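Local atomic coordinates of superoxide dismutase (Leishmania major, PDB entry 4F2N), a protein that catalyses the dismutation of superoxide into oxygen and hydrogen peroxide at an iron centre, probably protecting the parasite from oxidative damage. Residues 111-116 / 218-223. Residues are numbered along the deposited sequence; the frame is centred on the assembly and turned at random.
Sequences FWKCLS and WEFVCH
The ring of F220 lies against K113 and C114, at the C-terminal part of helix 96-113. K113 covers one face with its CB, which sits 3.6 Å from the ring centroid and only 15° off the ring normal, a CH-pi contact; CB comes nearest to CZ, at 3.5 Å. With CG beside the backbone N and further bends at chi2 and chi3, the lysine side chain runs at about a right angle to that of F220, and its CE stays 4.0 Å from F220 CE1 while the amino group leads away from the helix opposite. Over the same face, toward its CG end, lies K113 O, 3.3 Å from F220 CG and equally close to CD2, a van der Waals approach and not a hydrogen bond. C114 comes from another direction, at the ring's edge. Its SG is 4.0 Å from F220 CE2 and 75° off the ring normal, a sulfur-aromatic contact made near the ring plane. In F220, CG stands anti to the backbone N (chi1 171°), which carries the ring out from its helix to K113. No hydrogen bond joins the two segments directly; D217, just before the second, links them, its backbone bonded to that of C114 and its OD1 accepting from F220 N, while the ring of F110 also meets F220. The contact thus joins the end of helix 96-113, from the alpha-hairpin domain, to the start of helix 218-229, from the C-terminal domain, with the side chain of C114 about 12 Å from the bound iron. C114 touches F188 and V221 touches I187, both of strand 185-191; V221 also packs on L126 of helix 124-134.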
loop_
_atom_site.group_PDB
_atom_site.type_symbol
_atom_site.label_atom_id
_atom_site.label_comp_id
_atom_site.label_asym_id
_atom_site.label_seq_id
_atom_site.Cartn_x
_atom_site.Cartn_y
_atom_site.Cartn_z
ATOM N N PHE B 111 16.681 -3.311 3.904
ATOM C CA PHE B 111 15.884 -4.210 4.743
ATOM C C PHE B 111 16.528 -5.585 4.935
ATOM O O PHE B 111 16.576 -6.078 6.073
ATOM C CB PHE B 111 14.487 -4.369 4.117
ATOM C CG PHE B 111 13.460 -5.001 5.006
ATOM C CD1 PHE B 111 13.312 -4.618 6.347
ATOM C CD2 PHE B 111 12.587 -5.951 4.484
ATOM C CE1 PHE B 111 12.325 -5.197 7.147
ATOM C CE2 PHE B 111 11.580 -6.528 5.288
ATOM C CZ PHE B 111 11.452 -6.143 6.610
ATOM N N TRP B 112 16.998 -6.214 3.858
ATOM C CA TRP B 112 17.633 -7.534 4.009
ATOM C C TRP B 112 18.868 -7.485 4.863
ATOM O O TRP B 112 19.128 -8.421 5.619
ATOM C CB TRP B 112 17.975 -8.164 2.658
ATOM C CG TRP B 112 16.807 -8.228 1.706
ATOM C CD1 TRP B 112 16.802 -7.875 0.354
ATOM C CD2 TRP B 112 15.434 -8.662 1.997
ATOM N NE1 TRP B 112 15.551 -8.054 -0.197
ATOM C CE2 TRP B 112 14.682 -8.526 0.741
ATOM C CE3 TRP B 112 14.775 -9.119 3.130
ATOM C CZ2 TRP B 112 13.336 -8.854 0.647
ATOM C CZ3 TRP B 112 13.414 -9.442 3.027
ATOM C CH2 TRP B 112 12.708 -9.317 1.815
ATOM N N LYS B 113 19.637 -6.407 4.754
ATOM C CA LYS B 113 20.844 -6.230 5.592
ATOM C C LYS B 113 20.509 -6.057 7.075
ATOM O O LYS B 113 21.348 -6.381 7.941
ATOM C CB LYS B 113 21.672 -5.028 5.112
ATOM C CG LYS B 113 22.240 -5.173 3.714
ATOM C CD LYS B 113 23.292 -6.247 3.630
ATOM C CE LYS B 113 24.669 -5.692 3.949
ATOM N NZ LYS B 113 25.653 -6.804 3.782
ATOM N N CYS B 114 19.296 -5.570 7.366
ATOM C CA CYS B 114 18.822 -5.398 8.739
ATOM C C CYS B 114 18.354 -6.685 9.405
ATOM O O CYS B 114 17.992 -6.646 10.579
ATOM C CB CYS B 114 17.642 -4.442 8.775
ATOM S SG CYS B 114 18.197 -2.791 8.381
ATOM N N LEU B 115 18.286 -7.777 8.638
ATOM C CA LEU B 115 17.691 -9.019 9.133
ATOM C C LEU B 115 18.629 -10.208 9.049
ATOM O O LEU B 115 19.490 -10.289 8.153
ATOM C CB LEU B 115 16.384 -9.367 8.392
ATOM C CG LEU B 115 15.365 -8.231 8.203
ATOM C CD1 LEU B 115 14.226 -8.649 7.264
ATOM C CD2 LEU B 115 14.827 -7.858 9.586
ATOM N N SER B 116 18.411 -11.139 9.973
ATOM C CA SER B 116 19.171 -12.386 10.053
ATOM C C SER B 116 18.372 -13.457 10.821
ATOM O O SER B 116 17.739 -13.147 11.830
ATOM C CB SER B 116 20.511 -12.129 10.775
ATOM O OG SER B 116 21.401 -13.210 10.550
ATOM N N TRP B 218 21.314 -6.628 14.702
ATOM C CA TRP B 218 21.706 -5.397 15.396
ATOM C C TRP B 218 23.166 -5.036 15.180
ATOM O O TRP B 218 23.564 -3.879 15.364
ATOM C CB TRP B 218 21.383 -5.473 16.889
ATOM C CG TRP B 218 19.918 -5.413 17.232
ATOM C CD1 TRP B 218 19.140 -6.404 17.848
ATOM C CD2 TRP B 218 19.007 -4.280 17.024
ATOM N NE1 TRP B 218 17.849 -5.962 18.029
ATOM C CE2 TRP B 218 17.706 -4.696 17.545
ATOM C CE3 TRP B 218 19.145 -3.002 16.485
ATOM C CZ2 TRP B 218 16.601 -3.857 17.516
ATOM C CZ3 TRP B 218 18.013 -2.158 16.451
ATOM C CH2 TRP B 218 16.771 -2.585 16.950
ATOM N N GLU B 219 23.971 -6.012 14.776
ATOM C CA GLU B 219 25.375 -5.728 14.409
ATOM C C GLU B 219 25.469 -4.853 13.148
ATOM O O GLU B 219 26.294 -3.932 13.074
ATOM C CB GLU B 219 26.173 -7.031 14.281
ATOM C CG GLU B 219 26.250 -7.769 15.613
ATOM C CD GLU B 219 26.963 -9.108 15.531
ATOM O OE1 GLU B 219 27.699 -9.341 14.549
ATOM O OE2 GLU B 219 26.799 -9.936 16.458
ATOM N N PHE B 220 24.617 -5.131 12.158
ATOM C CA PHE B 220 24.573 -4.287 10.974
ATOM C C PHE B 220 24.055 -2.906 11.354
ATOM O O PHE B 220 24.590 -1.902 10.901
ATOM C CB PHE B 220 23.687 -4.882 9.867
ATOM C CG PHE B 220 23.459 -3.946 8.730
ATOM C CD1 PHE B 220 24.461 -3.742 7.765
ATOM C CD2 PHE B 220 22.258 -3.239 8.623
ATOM C CE1 PHE B 220 24.253 -2.863 6.713
ATOM C CE2 PHE B 220 22.049 -2.359 7.566
ATOM C CZ PHE B 220 23.048 -2.185 6.611
ATOM N N VAL B 221 22.995 -2.853 12.160
ATOM C CA VAL B 221 22.433 -1.559 12.575
ATOM C C VAL B 221 23.538 -0.755 13.301
ATOM O O VAL B 221 23.711 0.439 13.056
ATOM C CB VAL B 221 21.188 -1.710 13.482
ATOM C CG1 VAL B 221 20.667 -0.342 13.906
ATOM C CG2 VAL B 221 20.087 -2.505 12.763
ATOM N N CYS B 222 24.280 -1.416 14.188
ATOM C CA CYS B 222 25.349 -0.714 14.917
ATOM C C CYS B 222 26.481 -0.231 13.991
ATOM O O CYS B 222 26.997 0.884 14.156
ATOM C CB CYS B 222 25.886 -1.596 16.047
ATOM S SG CYS B 222 27.057 -0.730 17.119
ATOM N N HIS B 223 26.872 -1.069 13.027
ATOM C CA HIS B 223 27.829 -0.675 11.987
ATOM C C HIS B 223 27.353 0.570 11.261
ATOM O O HIS B 223 28.121 1.515 11.053
ATOM C CB HIS B 223 28.056 -1.817 10.985
ATOM C CG HIS B 223 29.019 -1.463 9.855
ATOM N ND1 HIS B 223 30.364 -1.496 10.007
ATOM C CD2 HIS B 223 28.782 -1.038 8.540
ATOM C CE1 HIS B 223 30.955 -1.126 8.846
ATOM N NE2 HIS B 223 29.986 -0.848 7.955
#